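Long-range contacts in N-acetylglucosamine-specific lectin (Saxidomus purpuratus, PDB 6A7T), which recognises N-acetyl-D-glucosamine as a C-type lectin whose sugar binding does not depend on calcium: residues W113-P118 / Y130-W135; G123-L128 / W135-H140; S37-D42 / P149-T154; A61-E66 / Y87-S92. All coordinates share one frame; numbering follows the deposited sequence.

The four contacts run from the sugar-binding end of a C-type lectin domain to the strand pair that closes its base. Interactions 1 and 2 lie about 8 Å apart between centres, share Trp135, and meet where Arg117 NE is 2.7 Å from Asn138 OD1, joining two residues of the N-acetyl-D-glucosamine site. Interaction 2 passes through the sheet to interaction 4, about 9 Å between centres, by Met125 N to Gly91 O (2.9 Å). Interaction 4 reaches interaction 3 through Glu153 N and Ala61 O (2.8 Å), and they supply Thr64 and Glu66, and Glu153, to the same calcium ion. Interactions 1 and 3 stand about 21 Å apart between centres, on opposite sides of the chain's centre.

Interaction 1 of 4, residues W113-P118 / Y130-W135; sequences WGPNRP and YKEIVW
The guanidinium of Arg117 rests on the end of Ile133, whose CD1 methyl covers one face of the flat group and lies 3.6 Å from Arg117 NE. Ile133 gets there by a straight branch, with CD1 anti to CA (chi2 173°), and the two side chains meet at about a right angle. The arginine is bent at chi2 (-51°), which turns CD back instead of extending the chain, and its CG also comes within 3.7 Å of Ile133 CD1. Two bonds limit rotation of the guanidinium: NE is hydrogen-bonded to Asn138 OD1, and Arg117 NH1 gives a bond of 3.0 Å to Asn116 O, which lies in the guanidinium plane although the donor stands above the plane of that carbonyl. Glu132 comes obliquely from the same side of the plane, beyond NH2. Its OE2 is 3.8 Å from Arg117 NH2 and well out of the guanidinium plane, with the two planes 55° apart, a long salt bridge of charges alone, since no N-H points at the oxygen. Nearer the backbone, Pro115 CD sits 3.6 Å from Glu132 O and also touches Ile133 CG1, while Gly114 offers only its CA to that same CG1. Both backbones are tight turns, type II from Gly114 to Arg117 and type II' from Tyr130 to Ile133. The peptide before Pro118 is cis, and Pro118 CD lies over the centre of the Trp113 ring. A cis proline in the long loop is a hallmark of sugar sites in C-type lectins, and Arg117 belongs to the N-acetyl-D-glucosamine site of this protein.

Interaction 2 of 4, residues G123-L128 / W135-H140; sequences GCMDYL and WQWNDH
Cys124 and His140 open a ladder of antiparallel backbone bonds between strands 124-128 and 136-140, each giving its N-H to the other's carbonyl at 2.9 Å (Cys124 N to His140 O, and His140 N to Cys124 O). Asp126 with Asn138 and Leu128 with Gln136 repeat the reciprocal pattern, the last bond, Gln136 N to Leu128 O, being the longest at 3.3 Å. Asp126 O has a second, weaker partner, the CA-H of Trp137, with CA 3.0 Å away. A G1 beta bulge sets Trp135 and Gln136 together against Leu128. Polar side chains find their partners elsewhere. Asn138 OD1 is hydrogen-bonded to Arg117 NE, Asp139 OD1 takes the backbone N of Asp119, OD2 takes Gln141 NE2 and Ala120 N, His140 NE2 bonds with Thr146 OG1, and Tyr127 OH with Asp71. These bonds are consistent with Asn138, Asp139 and His140 being held in place at the sugar and second calcium sites, neither occupied in this chain. Aromatic contact comes from an edge-to-face pair: the Trp137 edge meets the Tyr127 face with planes at 85°, Trp137 CD1 over the ring centre and NE1 3.2 Å from Tyr127 CZ. Met125 CE lies 3.4 Å from Trp137 CE3. Strand 136-140 forms the sheet's outer side within this chain; strand 124-130 bonds on its other side to Ile89, Gly91 and Tyr87 of strand 86-94, and Tyr127 leans on Ile74 and Ile78 of helix 68-78.

Interaction 3 of 4, residues S37-D42 / P149-T154; sequences SCYLFD and PSICET. With CA (calcium ion), chain C.
Tyr39 and Glu153 lie alongside each other, pointing the same way, on an antiparallel strand pair that joins the first and last parts of the chain, the closing strands at the base of the C-type lectin fold. The tyrosine ring and the glutamate carboxylate are only 18° apart in plane, with Glu153 CG 3.8 Å from Tyr39 CE2. Glu153 CG is anti to the backbone N (chi1 -179°) and the chain stays extended beyond it, which brings the carboxylate to the calcium ion, bound by both OE1 and OE2. Tyr39 OH is hydrogen-bonded to Glu70, a further calcium ligand, so this second-shell hydroxyl probably steadies Glu70. On the same face Phe41 and Ile151 meet differently: the isoleucine packs over one face of the ring, its CG2 making a CH-pi contact offset toward the rim, 4.2 Å from the centroid of the Phe41 ring, while Ile151 CG1 touches Phe41 CD2 at 3.7 Å. Helix 68-78 covers these two through Phe73 and Ile74. The opposite face carries cysteines: Cys38 joins Cys27 and Cys152 joins Cys55 in disulfides, with Thr154 CG2 against Cys38 CB and Leu40 CB 4.2 Å from Cys152 CB. Six backbone bonds hold the register from Cys38–Thr154 to Asp42–Ser150. At the calcium end, Ser37 OG donates to Glu153 OE2 at 3.1 Å, meeting this metal-bound oxygen on its anti side, 19° out of the carboxylate plane.

Interaction 4 of 4, residues A61-E66 / Y87-S92; sequences ALVTVE and YWIGGS. With CA (calcium ion), chain C.
Leu62 presses on Gly90 where strand 86-94 turns a corner, and this is the dense half of the contact. Leu62 CB comes to 3.4 Å of Gly90 CA, closer than two carbons normally pack, and Val63 CG1 is equally close-set at 3.5 Å from Ile89 CG2, the two side chains crossing at a slant. That branch of Val63 lies between the backbone N and the carbonyl carbon (chi1 66°), bringing CG1 to the isoleucine. One hydrogen bond ties the backbones, Gly90 N to Val63 O at 2.8 Å, and an inverse gamma turn centred on Gly90 makes the corner. Beyond it the contact thins: Thr64 CG2 only brushes Gly90 O at 3.7 Å, and the exposed Glu66 turns to calcium instead. On that wet side Thr64 O binds the ion at 2.4 Å and Glu66 OE1 at 2.3 Å, two waters join them, and Glu70 and Glu153 complete the site. Glu66 ligates through OE1 alone; its OE2 accepts a hydrogen bond from Thr64 OG1 on the syn side, which should hold the carboxylate in this pose. Strand 61-62 is one of the two outer strands of its sheet within this chain, next to 148-154, while strand 86-94 lies between 99-102 and 124-130 in the other sheet. Leu62 also packs on Trp48, Lys52 and Cys55 of helix 48-57, and Ile89 on Met125 and Tyr127 of strand 124-130.

Interaction 1 of 4, residues W113-P118 / Y130-W135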
# COMPACT_ATOMS: atom_id res chain seq x y z
N TRP A 113 -3.09 -3.35 21.30
CA TRP A 113 -2.46 -3.30 22.58
C TRP A 113 -2.16 -4.72 23.08
O TRP A 113 -2.96 -5.59 22.80
CB TRP A 113 -3.36 -2.61 23.60
CG TRP A 113 -3.51 -1.14 23.35
CD1 TRP A 113 -4.55 -0.51 22.74
CD2 TRP A 113 -2.57 -0.13 23.70
NE1 TRP A 113 -4.33 0.85 22.74
CE2 TRP A 113 -3.17 1.11 23.39
CE3 TRP A 113 -1.38 -0.13 24.43
CZ2 TRP A 113 -2.52 2.31 23.63
CZ3 TRP A 113 -0.75 1.06 24.69
CH2 TRP A 113 -1.35 2.27 24.33
N GLY A 114 -1.09 -4.86 23.86
CA GLY A 114 -0.80 -6.10 24.58
C GLY A 114 -1.78 -6.24 25.73
O GLY A 114 -2.49 -5.31 26.09
N PRO A 115 -1.87 -7.44 26.34
CA PRO A 115 -2.88 -7.64 27.37
C PRO A 115 -2.72 -6.61 28.50
O PRO A 115 -1.64 -6.39 28.95
CB PRO A 115 -2.59 -9.07 27.84
CG PRO A 115 -1.74 -9.73 26.77
CD PRO A 115 -1.00 -8.60 26.07
N ASN A 116 -3.84 -6.06 28.98
CA ASN A 116 -3.89 -5.17 30.15
C ASN A 116 -3.02 -3.92 29.94
O ASN A 116 -2.33 -3.46 30.88
CB ASN A 116 -3.50 -5.92 31.41
CG ASN A 116 -4.33 -7.18 31.55
OD1 ASN A 116 -5.56 -7.13 31.47
ND2 ASN A 116 -3.66 -8.32 31.67
N ARG A 117 -3.03 -3.47 28.69
CA ARG A 117 -2.37 -2.26 28.19
C ARG A 117 -3.40 -1.45 27.40
O ARG A 117 -4.24 -1.98 26.68
CB ARG A 117 -1.17 -2.65 27.30
CG ARG A 117 -0.01 -3.33 28.02
CD ARG A 117 0.50 -2.60 29.23
NE ARG A 117 1.66 -3.22 29.81
CZ ARG A 117 1.61 -4.18 30.72
NH1 ARG A 117 0.43 -4.55 31.19
NH2 ARG A 117 2.71 -4.71 31.21
N PRO A 118 -3.32 -0.11 27.52
CA PRO A 118 -2.31 0.57 28.30
C PRO A 118 -2.44 0.45 29.83
O PRO A 118 -3.52 0.51 30.39
CB PRO A 118 -2.51 2.04 27.90
CG PRO A 118 -3.98 2.12 27.52
CD PRO A 118 -4.31 0.76 26.91
N TYR A 130 7.93 -8.80 25.39
CA TYR A 130 8.35 -9.10 26.75
C TYR A 130 7.20 -9.76 27.52
O TYR A 130 6.09 -9.23 27.63
CB TYR A 130 8.89 -7.86 27.48
CG TYR A 130 9.44 -8.16 28.85
CD1 TYR A 130 10.48 -9.06 29.03
CD2 TYR A 130 8.88 -7.59 29.98
CE1 TYR A 130 10.96 -9.36 30.29
CE2 TYR A 130 9.35 -7.88 31.25
CZ TYR A 130 10.39 -8.78 31.41
OH TYR A 130 10.86 -9.06 32.67
N LYS A 131 7.49 -10.97 28.01
CA LYS A 131 6.52 -11.82 28.70
C LYS A 131 5.23 -11.96 27.87
O LYS A 131 5.28 -12.46 26.77
CB LYS A 131 6.35 -11.28 30.13
CG LYS A 131 7.67 -11.08 30.88
CD LYS A 131 7.58 -11.03 32.40
CE LYS A 131 6.67 -9.93 32.90
NZ LYS A 131 7.12 -9.40 34.22
N GLU A 132 4.09 -11.55 28.44
CA GLU A 132 2.74 -11.74 27.86
C GLU A 132 2.49 -10.83 26.63
O GLU A 132 1.56 -11.06 25.88
CB GLU A 132 1.69 -11.51 28.97
CG GLU A 132 1.64 -10.09 29.57
CD GLU A 132 2.78 -9.66 30.51
OE1 GLU A 132 3.38 -10.56 31.15
OE2 GLU A 132 3.08 -8.42 30.60
N ILE A 133 3.30 -9.78 26.45
CA ILE A 133 3.18 -8.86 25.31
C ILE A 133 4.10 -9.41 24.20
O ILE A 133 5.33 -9.38 24.34
CB ILE A 133 3.52 -7.43 25.77
CG1 ILE A 133 2.56 -6.98 26.88
CG2 ILE A 133 3.56 -6.45 24.62
CD1 ILE A 133 2.89 -5.65 27.53
N VAL A 134 3.49 -9.93 23.13
CA VAL A 134 4.21 -10.61 22.05
C VAL A 134 4.15 -9.76 20.78
O VAL A 134 3.30 -9.98 19.92
CB VAL A 134 3.62 -12.02 21.82
CG1 VAL A 134 4.43 -12.82 20.82
CG2 VAL A 134 3.50 -12.75 23.13
N TRP A 135 5.07 -8.78 20.68
CA TRP A 135 5.07 -7.85 19.57
C TRP A 135 3.70 -7.18 19.44
O TRP A 135 3.03 -7.23 18.44
CB TRP A 135 5.59 -8.49 18.28
CG TRP A 135 7.06 -8.78 18.32
CD1 TRP A 135 7.64 -10.01 18.13
CD2 TRP A 135 8.13 -7.88 18.63
NE1 TRP A 135 8.99 -9.90 18.23
CE2 TRP A 135 9.33 -8.62 18.56
CE3 TRP A 135 8.21 -6.51 18.92
CZ2 TRP A 135 10.58 -8.04 18.73
CZ3 TRP A 135 9.44 -5.94 19.14
CH2 TRP A 135 10.61 -6.71 19.09

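Interaction 2 of 4, residues G123-L128 / W135-H140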
# COMPACT_ATOMS: atom_id res chain seq x y z
N GLY A 123 1.55 8.38 28.47
CA GLY A 123 2.74 7.75 27.92
C GLY A 123 2.89 7.88 26.42
O GLY A 123 2.11 8.54 25.72
N CYS A 124 3.94 7.21 25.92
CA CYS A 124 4.13 7.04 24.48
C CYS A 124 4.16 5.55 24.16
O CYS A 124 4.42 4.76 25.05
CB CYS A 124 5.42 7.71 24.04
SG CYS A 124 5.36 9.49 24.32
N MET A 125 3.90 5.21 22.90
CA MET A 125 3.68 3.81 22.54
C MET A 125 4.90 3.20 21.84
O MET A 125 5.62 3.85 21.07
CB MET A 125 2.45 3.64 21.67
CG MET A 125 1.13 4.15 22.34
SD MET A 125 -0.27 4.28 21.30
CE MET A 125 -0.43 2.55 20.80
N ASP A 126 5.03 1.90 22.08
CA ASP A 126 5.96 1.03 21.38
C ASP A 126 5.27 -0.27 20.97
O ASP A 126 4.17 -0.56 21.40
CB ASP A 126 7.22 0.81 22.20
CG ASP A 126 7.07 0.10 23.54
OD1 ASP A 126 6.05 -0.57 23.72
OD2 ASP A 126 8.04 0.18 24.32
N TYR A 127 5.91 -1.02 20.06
CA TYR A 127 5.76 -2.49 19.98
C TYR A 127 6.75 -3.02 21.00
O TYR A 127 7.89 -2.62 21.00
CB TYR A 127 6.10 -3.04 18.59
CG TYR A 127 4.95 -3.01 17.63
CD1 TYR A 127 4.05 -4.05 17.48
CD2 TYR A 127 4.76 -1.89 16.82
CE1 TYR A 127 3.00 -3.99 16.58
CE2 TYR A 127 3.68 -1.79 15.96
CZ TYR A 127 2.79 -2.85 15.81
OH TYR A 127 1.73 -2.75 14.95
N LEU A 128 6.32 -3.99 21.82
CA LEU A 128 7.18 -4.60 22.81
C LEU A 128 7.07 -6.12 22.69
O LEU A 128 5.97 -6.61 22.40
CB LEU A 128 6.67 -4.18 24.19
CG LEU A 128 7.33 -4.81 25.41
CD1 LEU A 128 8.81 -4.48 25.55
CD2 LEU A 128 6.57 -4.44 26.69
N TRP A 135 5.07 -8.78 20.68
CA TRP A 135 5.07 -7.85 19.57
C TRP A 135 3.70 -7.18 19.44
O TRP A 135 3.03 -7.23 18.44
CB TRP A 135 5.59 -8.49 18.28
CG TRP A 135 7.06 -8.78 18.32
CD1 TRP A 135 7.64 -10.01 18.13
CD2 TRP A 135 8.13 -7.88 18.63
NE1 TRP A 135 8.99 -9.90 18.23
CE2 TRP A 135 9.33 -8.62 18.56
CE3 TRP A 135 8.21 -6.51 18.92
CZ2 TRP A 135 10.58 -8.04 18.73
CZ3 TRP A 135 9.44 -5.94 19.14
CH2 TRP A 135 10.61 -6.71 19.09
N GLN A 136 3.29 -6.54 20.55
CA GLN A 136 2.04 -5.79 20.65
C GLN A 136 2.38 -4.46 21.32
O GLN A 136 3.49 -4.27 21.88
CB GLN A 136 1.02 -6.61 21.45
CG GLN A 136 0.51 -7.83 20.71
CD GLN A 136 -0.22 -8.75 21.67
OE1 GLN A 136 0.30 -9.20 22.68
NE2 GLN A 136 -1.48 -8.94 21.36
N TRP A 137 1.41 -3.57 21.38
CA TRP A 137 1.71 -2.22 21.89
C TRP A 137 1.77 -2.16 23.42
O TRP A 137 1.02 -2.87 24.09
CB TRP A 137 0.72 -1.18 21.35
CG TRP A 137 0.40 -1.24 19.91
CD1 TRP A 137 1.21 -1.62 18.88
CD2 TRP A 137 -0.82 -0.81 19.32
NE1 TRP A 137 0.55 -1.52 17.72
CE2 TRP A 137 -0.71 -1.03 17.94
CE3 TRP A 137 -2.03 -0.31 19.82
CZ2 TRP A 137 -1.72 -0.75 17.04
CZ3 TRP A 137 -3.06 -0.09 18.93
CH2 TRP A 137 -2.90 -0.24 17.57
N ASN A 138 2.71 -1.37 23.97
CA ASN A 138 2.86 -1.08 25.38
C ASN A 138 3.02 0.44 25.55
O ASN A 138 3.48 1.13 24.60
CB ASN A 138 4.12 -1.70 26.00
CG ASN A 138 4.17 -1.53 27.49
OD1 ASN A 138 3.14 -1.69 28.11
ND2 ASN A 138 5.34 -1.21 28.03
N ASP A 139 2.58 0.97 26.68
CA ASP A 139 2.70 2.40 27.04
C ASP A 139 3.88 2.58 27.99
O ASP A 139 3.96 1.90 29.04
CB ASP A 139 1.42 2.88 27.73
CG ASP A 139 1.06 2.09 28.98
OD1 ASP A 139 0.80 0.88 28.83
OD2 ASP A 139 1.18 2.65 30.10
N HIS A 140 4.79 3.51 27.68
CA HIS A 140 5.94 3.81 28.46
C HIS A 140 5.83 5.29 28.86
O HIS A 140 5.55 6.14 28.02
CB HIS A 140 7.25 3.57 27.68
CG HIS A 140 8.49 3.78 28.49
ND1 HIS A 140 8.87 2.87 29.48
CD2 HIS A 140 9.49 4.69 28.44
CE1 HIS A 140 10.02 3.24 30.00
NE2 HIS A 140 10.41 4.37 29.40

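Interaction 3 of 4, residues S37-D42 / P149-T154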
# COMPACT_ATOMS: atom_id res chain seq x y z
N SER A 37 2.78 2.61 1.52
CA SER A 37 3.75 3.40 2.30
C SER A 37 5.11 2.75 2.25
O SER A 37 5.22 1.56 2.05
CB SER A 37 3.33 3.48 3.74
OG SER A 37 2.17 4.27 3.89
N CYS A 38 6.15 3.57 2.49
CA CYS A 38 7.52 3.12 2.74
C CYS A 38 7.82 3.24 4.24
O CYS A 38 7.44 4.19 4.89
CB CYS A 38 8.51 3.91 1.92
SG CYS A 38 8.30 3.70 0.13
N TYR A 39 8.52 2.24 4.76
CA TYR A 39 8.86 2.14 6.17
C TYR A 39 10.37 2.00 6.37
O TYR A 39 11.04 1.22 5.68
CB TYR A 39 8.21 0.90 6.77
CG TYR A 39 6.71 0.88 6.68
CD1 TYR A 39 6.06 0.53 5.50
CD2 TYR A 39 5.92 1.21 7.78
CE1 TYR A 39 4.66 0.55 5.40
CE2 TYR A 39 4.54 1.13 7.72
CZ TYR A 39 3.91 0.86 6.51
OH TYR A 39 2.54 0.82 6.51
N LEU A 40 10.84 2.65 7.46
CA LEU A 40 12.21 2.51 7.92
C LEU A 40 12.18 1.96 9.34
O LEU A 40 11.63 2.61 10.23
CB LEU A 40 12.87 3.90 7.91
CG LEU A 40 14.34 3.91 8.39
CD1 LEU A 40 15.23 3.11 7.48
CD2 LEU A 40 14.86 5.32 8.50
N PHE A 41 12.79 0.79 9.53
CA PHE A 41 12.99 0.18 10.83
C PHE A 41 14.37 0.61 11.30
O PHE A 41 15.37 -0.03 10.95
CB PHE A 41 12.76 -1.33 10.72
CG PHE A 41 11.36 -1.70 10.31
CD1 PHE A 41 10.98 -1.68 8.97
CD2 PHE A 41 10.41 -2.11 11.26
CE1 PHE A 41 9.70 -2.05 8.59
CE2 PHE A 41 9.12 -2.44 10.87
CZ PHE A 41 8.77 -2.43 9.54
N ASP A 42 14.41 1.78 11.93
CA ASP A 42 15.69 2.41 12.22
C ASP A 42 16.24 1.89 13.55
O ASP A 42 15.55 1.92 14.56
CB ASP A 42 15.59 3.93 12.21
CG ASP A 42 16.98 4.55 12.10
OD1 ASP A 42 17.55 4.59 10.97
OD2 ASP A 42 17.52 4.92 13.13
N PRO A 149 15.07 1.83 19.25
CA PRO A 149 14.93 1.95 17.79
C PRO A 149 13.49 2.45 17.55
O PRO A 149 12.67 2.47 18.46
CB PRO A 149 15.22 0.51 17.29
CG PRO A 149 14.65 -0.33 18.39
CD PRO A 149 14.98 0.42 19.67
N SER A 150 13.18 2.73 16.30
CA SER A 150 11.86 3.32 15.97
C SER A 150 11.51 2.93 14.54
O SER A 150 12.36 2.41 13.81
CB SER A 150 11.87 4.81 16.16
OG SER A 150 12.80 5.49 15.31
N ILE A 151 10.25 3.16 14.21
CA ILE A 151 9.71 2.83 12.86
C ILE A 151 9.11 4.09 12.25
O ILE A 151 8.20 4.68 12.82
CB ILE A 151 8.68 1.69 12.92
CG1 ILE A 151 9.26 0.46 13.63
CG2 ILE A 151 8.21 1.33 11.53
CD1 ILE A 151 8.25 -0.54 14.13
N CYS A 152 9.66 4.50 11.10
CA CYS A 152 9.15 5.68 10.37
C CYS A 152 8.28 5.19 9.19
O CYS A 152 8.54 4.11 8.66
CB CYS A 152 10.22 6.56 9.76
SG CYS A 152 11.46 7.14 10.94
N GLU A 153 7.22 5.94 8.90
CA GLU A 153 6.31 5.65 7.78
C GLU A 153 6.23 6.90 6.90
O GLU A 153 6.04 7.97 7.41
CB GLU A 153 4.96 5.21 8.32
CG GLU A 153 3.93 4.86 7.25
CD GLU A 153 2.53 4.52 7.74
OE1 GLU A 153 2.18 4.79 8.94
OE2 GLU A 153 1.76 4.02 6.91
N THR A 154 6.31 6.74 5.57
CA THR A 154 6.04 7.85 4.65
C THR A 154 5.04 7.37 3.59
O THR A 154 5.05 6.19 3.19
CB THR A 154 7.31 8.38 3.98
OG1 THR A 154 6.97 9.51 3.19
CG2 THR A 154 8.01 7.33 3.15
CA CA C . -0.04 3.57 8.69
O HOH W 1 -1.24 3.05 6.58
O HOH W 2 -0.59 5.88 7.93

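Interaction 4 of 4, residues A61-E66 / Y87-S92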
# COMPACT_ATOMS: atom_id res chain seq x y z
N ALA A 61 7.17 10.17 9.32
CA ALA A 61 6.68 10.32 10.70
C ALA A 61 6.73 8.96 11.36
O ALA A 61 6.74 7.97 10.69
CB ALA A 61 5.27 10.85 10.69
N LEU A 62 6.77 8.94 12.70
CA LEU A 62 6.65 7.65 13.38
C LEU A 62 5.37 6.95 12.89
O LEU A 62 4.32 7.58 12.68
CB LEU A 62 6.64 7.88 14.90
CG LEU A 62 7.96 8.17 15.58
CD1 LEU A 62 7.71 8.70 16.99
CD2 LEU A 62 8.84 6.95 15.57
N VAL A 63 5.48 5.62 12.68
CA VAL A 63 4.45 4.81 12.10
C VAL A 63 3.14 4.89 12.88
O VAL A 63 3.14 4.89 14.07
CB VAL A 63 4.92 3.35 11.96
CG1 VAL A 63 5.13 2.70 13.31
CG2 VAL A 63 3.96 2.56 11.08
N THR A 64 2.03 4.97 12.15
CA THR A 64 0.69 4.89 12.73
C THR A 64 0.04 3.63 12.15
O THR A 64 0.31 3.31 11.04
CB THR A 64 -0.09 6.17 12.41
OG1 THR A 64 -0.16 6.24 11.00
CG2 THR A 64 0.62 7.37 12.99
N VAL A 65 -0.70 2.88 13.00
CA VAL A 65 -1.11 1.50 12.66
C VAL A 65 -2.63 1.43 12.64
O VAL A 65 -3.25 1.25 13.69
CB VAL A 65 -0.50 0.46 13.61
CG1 VAL A 65 -0.78 -0.97 13.10
CG2 VAL A 65 1.00 0.68 13.80
N GLU A 66 -3.15 1.67 11.45
CA GLU A 66 -4.59 1.86 11.21
C GLU A 66 -5.33 0.53 11.05
O GLU A 66 -6.57 0.52 11.21
CB GLU A 66 -4.81 2.69 9.96
CG GLU A 66 -4.50 4.17 10.20
CD GLU A 66 -3.06 4.60 9.96
OE1 GLU A 66 -2.25 3.83 9.36
OE2 GLU A 66 -2.74 5.72 10.41
N TYR A 87 10.24 -1.18 19.88
CA TYR A 87 10.43 -0.13 18.88
C TYR A 87 9.41 0.97 19.17
O TYR A 87 8.25 0.67 19.27
CB TYR A 87 10.19 -0.66 17.46
CG TYR A 87 11.23 -1.58 16.91
CD1 TYR A 87 11.28 -2.90 17.30
CD2 TYR A 87 12.13 -1.16 15.95
CE1 TYR A 87 12.20 -3.79 16.77
CE2 TYR A 87 13.07 -2.03 15.41
CZ TYR A 87 13.11 -3.35 15.82
OH TYR A 87 14.05 -4.23 15.34
N TRP A 88 9.86 2.23 19.14
CA TRP A 88 8.90 3.35 19.24
C TRP A 88 8.01 3.46 18.00
O TRP A 88 8.52 3.32 16.86
CB TRP A 88 9.65 4.68 19.43
CG TRP A 88 10.39 4.76 20.74
CD1 TRP A 88 11.70 5.04 20.88
CD2 TRP A 88 9.89 4.50 22.07
NE1 TRP A 88 12.06 5.06 22.20
CE2 TRP A 88 10.98 4.70 22.94
CE3 TRP A 88 8.64 4.16 22.60
CZ2 TRP A 88 10.87 4.59 24.33
CZ3 TRP A 88 8.53 4.03 23.97
CH2 TRP A 88 9.64 4.24 24.80
N ILE A 89 6.74 3.83 18.23
CA ILE A 89 5.78 4.07 17.16
C ILE A 89 5.04 5.39 17.44
O ILE A 89 5.22 5.99 18.46
CB ILE A 89 4.81 2.90 16.95
CG1 ILE A 89 3.91 2.66 18.18
CG2 ILE A 89 5.58 1.66 16.58
CD1 ILE A 89 2.84 1.59 17.97
N GLY A 90 4.29 5.81 16.46
CA GLY A 90 3.69 7.15 16.38
C GLY A 90 2.36 7.23 17.12
O GLY A 90 1.39 7.75 16.56
N GLY A 91 2.35 6.79 18.38
CA GLY A 91 1.16 6.99 19.25
C GLY A 91 1.57 7.46 20.61
O GLY A 91 2.65 7.18 21.13
N SER A 92 0.70 8.24 21.25
CA SER A 92 1.02 8.87 22.49
C SER A 92 -0.28 9.44 23.07
O SER A 92 -1.28 9.54 22.41
CB SER A 92 2.06 9.98 22.37
OG SER A 92 1.54 11.07 21.65
CA CA C . -0.04 3.57 8.69
O HOH W 1 -1.24 3.05 6.58
O HOH W 2 -0.59 5.88 7.93